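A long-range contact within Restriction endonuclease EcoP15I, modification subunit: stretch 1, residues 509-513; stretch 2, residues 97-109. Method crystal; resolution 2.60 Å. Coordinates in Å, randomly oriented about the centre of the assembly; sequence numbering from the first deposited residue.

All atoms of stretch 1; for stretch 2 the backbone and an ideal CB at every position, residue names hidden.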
# COMPACT_ATOMS: atom_id res chain seq x y z
N VAL A 509 5.04 30.34 5.92
CA VAL A 509 6.13 30.03 4.99
C VAL A 509 7.37 29.62 5.80
O VAL A 509 7.64 30.18 6.86
CB VAL A 509 6.43 31.17 3.95
CG1 VAL A 509 7.60 30.82 3.03
CG2 VAL A 509 5.20 31.47 3.11
N TYR A 510 8.07 28.58 5.32
CA TYR A 510 9.30 28.01 5.84
C TYR A 510 10.18 27.73 4.65
O TYR A 510 9.66 27.55 3.55
CB TYR A 510 9.02 26.71 6.60
CG TYR A 510 8.51 26.97 7.99
CD1 TYR A 510 9.39 27.16 9.05
CD2 TYR A 510 7.15 27.13 8.24
CE1 TYR A 510 8.93 27.44 10.33
CE2 TYR A 510 6.68 27.43 9.52
CZ TYR A 510 7.57 27.61 10.55
OH TYR A 510 7.10 27.87 11.82
N GLN A 511 11.49 27.78 4.86
CA GLN A 511 12.48 27.56 3.80
C GLN A 511 13.74 26.86 4.29
O GLN A 511 14.11 26.98 5.46
CB GLN A 511 12.85 28.89 3.12
CG GLN A 511 13.34 29.98 4.08
CD GLN A 511 13.30 31.31 3.41
OE1 GLN A 511 14.13 31.63 2.54
NE2 GLN A 511 12.28 32.09 3.73
N LEU A 512 14.41 26.13 3.40
CA LEU A 512 15.66 25.47 3.73
C LEU A 512 16.78 26.51 3.80
O LEU A 512 16.84 27.42 2.95
CB LEU A 512 16.03 24.38 2.71
CG LEU A 512 15.23 23.10 2.68
CD1 LEU A 512 15.72 22.23 1.57
CD2 LEU A 512 15.29 22.36 4.02
N MET A 513 17.68 26.38 4.79
CA MET A 513 18.83 27.30 4.99
C MET A 513 20.13 26.54 4.95
O MET A 513 20.16 25.41 5.44
CB MET A 513 18.75 28.03 6.36
CG MET A 513 17.50 28.84 6.55
SD MET A 513 17.36 30.29 5.49
CE MET A 513 18.36 31.45 6.39
N UNK A 97 3.62 26.19 3.79
CA UNK A 97 4.24 26.18 2.47
C UNK A 97 5.77 26.21 2.75
O UNK A 97 6.25 27.08 3.50
CB UNK A 97 3.78 27.36 1.61
N UNK A 98 6.50 25.20 2.22
CA UNK A 98 7.94 25.04 2.43
C UNK A 98 8.72 25.14 1.13
O UNK A 98 8.35 24.52 0.13
CB UNK A 98 8.23 23.70 3.10
N UNK A 99 9.79 25.95 1.16
CA UNK A 99 10.68 26.18 0.03
C UNK A 99 11.93 25.32 0.18
O UNK A 99 12.56 25.32 1.23
CB UNK A 99 11.05 27.66 -0.08
N UNK A 100 12.27 24.63 -0.88
CA UNK A 100 13.45 23.77 -0.95
C UNK A 100 13.15 22.45 -1.62
O UNK A 100 12.01 22.18 -2.01
CB UNK A 100 14.01 23.52 0.45
N UNK A 101 14.20 21.62 -1.75
CA UNK A 101 14.15 20.27 -2.31
C UNK A 101 13.20 19.49 -1.44
O UNK A 101 13.34 19.52 -0.22
CB UNK A 101 15.53 19.61 -2.37
N UNK A 102 12.17 18.87 -2.06
CA UNK A 102 11.14 18.10 -1.37
C UNK A 102 11.69 16.93 -0.56
O UNK A 102 11.21 16.69 0.55
CB UNK A 102 10.13 17.58 -2.39
N UNK A 103 12.73 16.22 -1.09
CA UNK A 103 13.38 15.09 -0.39
C UNK A 103 14.03 15.55 0.90
O UNK A 103 13.84 14.91 1.95
CB UNK A 103 14.43 14.43 -1.29
N UNK A 104 14.75 16.69 0.83
CA UNK A 104 15.41 17.32 1.98
C UNK A 104 14.35 17.82 2.99
O UNK A 104 14.47 17.55 4.20
CB UNK A 104 16.30 18.48 1.52
N UNK A 105 13.29 18.47 2.47
CA UNK A 105 12.16 18.95 3.29
C UNK A 105 11.42 17.81 4.02
O UNK A 105 11.12 17.97 5.19
CB UNK A 105 11.17 19.71 2.40
N UNK A 106 11.18 16.68 3.35
CA UNK A 106 10.51 15.51 3.95
C UNK A 106 11.37 14.88 5.04
O UNK A 106 10.83 14.51 6.07
CB UNK A 106 10.19 14.47 2.88
N UNK A 107 12.71 14.80 4.83
CA UNK A 107 13.65 14.31 5.85
C UNK A 107 13.60 15.12 7.15
O UNK A 107 13.72 14.53 8.23
CB UNK A 107 15.07 14.34 5.29
N UNK A 108 13.38 16.46 7.07
CA UNK A 108 13.26 17.31 8.27
C UNK A 108 11.91 17.07 9.02
O UNK A 108 11.78 17.38 10.22
CB UNK A 108 13.38 18.78 7.87
N UNK A 109 10.89 16.54 8.29
CA UNK A 109 9.55 16.34 8.87
C UNK A 109 9.40 15.07 9.70
O UNK A 109 8.53 15.02 10.56
CB UNK A 109 8.51 16.31 7.75

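Stretch 1 is an extended strand, and positions 97 to 99 run beside it as a parallel neighbour, the two axes crossing at 20°. Three backbone hydrogen bonds fix the register: the amide N of Tyr510 donates to the carbonyl O of position 97 (3.0 Å), the N of position 99 to Tyr510 O (2.9 Å), and Leu512 N to the O of position 99 (3.0 Å). These bonds use main-chain atoms alone, so they leave the side chains open.

At position 97 the CB leaves the sheet on the face of Val509, 4.6 Å from Val509 CG2. An apolar residue, branched or long, would suit this neighbour. The residue is Leu97, whose CD2 lies 4.3 Å from Val509 CG2, a loose apolar contact.

Position 98 turns to the other face, the one carrying Tyr510. Its CB is 4.1 Å from Tyr510 O, and the Tyr510 ring leads away, leaving mainly that residue's CB to pack against. A beta-branched aliphatic would fit a strand here, though other apolar residues would also serve. Ile98 is found, with CG1 4.1 Å from Tyr510 CB.

Position 99 returns to the face of Val509 and Gln511, its CB 3.9 Å from Gln511 CB. Gln511 offers an aliphatic stem and a polar end, so a long side chain, polar or charged, would be compatible, as would a smaller one. The deposited Lys99 packs its CB at that same 3.9 Å from Gln511 CB; no hydrogen bond joins the two side chains.

Position 100 is the most restrictive. With phi/psi of 136/178, a CB would be jammed against the preceding carbonyl O, and it would also fall 2.4 Å from Leu512 CD1, a clash. Only glycine answers both constraints, and Gly100 lets Leu512 CD1 approach its CA to 3.7 Å.

Position 101 points sideways, its CB 4.7 Å from Leu512 CD1, just before a helix. Asp, Asn, Ser or Thr would suit such an N-cap. It is Asp101, whose OD2 accepts a weak capping bond from the N of position 104 (3.5 Å).

Positions 102 and 103 make no contact with stretch 1 and are little constrained by it; they are Asn102 and Leu103.

At position 104 the CB points toward the strand, 3.8 Å from Leu512 CD1. An aliphatic residue or one with a methylene stem would suit. Glu104 supplies the stem, its CG 3.7 Å from Leu512 CD1, while its carboxylate is bonded elsewhere in the structure.

Position 105 points sideways, with its CB 5.2 Å from Leu512 CD2, a gap that a modest aliphatic can close. Val105 does so, placing CG2 3.8 Å from Leu512 CG.

Positions 106, 107 and 109 are out of reach and hold Leu106, Lys107 and Met109. Position 108, however, points toward stretch 1 from farther off, so a longer side chain is needed to touch Leu512. His108 reaches it, CD2 lying 3.7 Å from Leu512 CD2, and completes the surroundings that stretch 2 gives this leucine.

Stretch 2 97-109: LIKGDNLEVLKHM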
# COMPACT_ATOMS: atom_id res chain seq x y z
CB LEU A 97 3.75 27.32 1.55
CG LEU A 97 4.62 27.63 0.32
CD1 LEU A 97 4.55 26.51 -0.74
CD2 LEU A 97 4.27 28.97 -0.27
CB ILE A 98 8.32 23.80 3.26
CG1 ILE A 98 7.40 23.64 4.46
CG2 ILE A 98 9.77 23.90 3.73
CD1 ILE A 98 7.01 22.27 4.70
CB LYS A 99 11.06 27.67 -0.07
CG LYS A 99 11.76 28.04 -1.38
CD LYS A 99 12.78 29.16 -1.17
CE LYS A 99 12.20 30.55 -1.15
NZ LYS A 99 13.25 31.57 -1.37
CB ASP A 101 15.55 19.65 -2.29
CG ASP A 101 15.65 18.23 -2.79
OD1 ASP A 101 15.09 17.94 -3.88
OD2 ASP A 101 16.36 17.42 -2.15
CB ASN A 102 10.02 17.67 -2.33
CG ASN A 102 10.49 17.02 -3.61
OD1 ASN A 102 11.49 16.29 -3.66
ND2 ASN A 102 9.77 17.24 -4.68
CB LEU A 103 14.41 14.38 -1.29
CG LEU A 103 15.08 13.11 -0.71
CD1 LEU A 103 14.04 12.13 -0.17
CD2 LEU A 103 16.00 12.45 -1.72
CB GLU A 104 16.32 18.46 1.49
CG GLU A 104 17.25 19.01 2.55
CD GLU A 104 18.42 18.15 3.01
OE1 GLU A 104 18.68 17.09 2.40
OE2 GLU A 104 19.10 18.58 3.96
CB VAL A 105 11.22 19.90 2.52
CG1 VAL A 105 9.99 20.23 3.35
CG2 VAL A 105 11.95 21.18 2.10
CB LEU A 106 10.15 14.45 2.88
CG LEU A 106 9.05 14.77 1.88
CD1 LEU A 106 9.05 13.77 0.76
CD2 LEU A 106 7.71 14.81 2.56
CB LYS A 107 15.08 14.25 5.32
CG LYS A 107 15.32 13.12 4.32
CD LYS A 107 16.72 13.23 3.77
CE LYS A 107 17.04 12.12 2.81
NZ LYS A 107 18.41 12.29 2.25
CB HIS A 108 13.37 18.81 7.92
CG HIS A 108 14.76 19.31 7.63
ND1 HIS A 108 15.62 19.65 8.63
CD2 HIS A 108 15.35 19.56 6.44
CE1 HIS A 108 16.73 20.05 8.04
NE2 HIS A 108 16.61 20.00 6.72
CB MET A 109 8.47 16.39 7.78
CG MET A 109 8.47 17.69 7.00
SD MET A 109 7.24 17.78 5.67
CE MET A 109 5.70 17.53 6.61
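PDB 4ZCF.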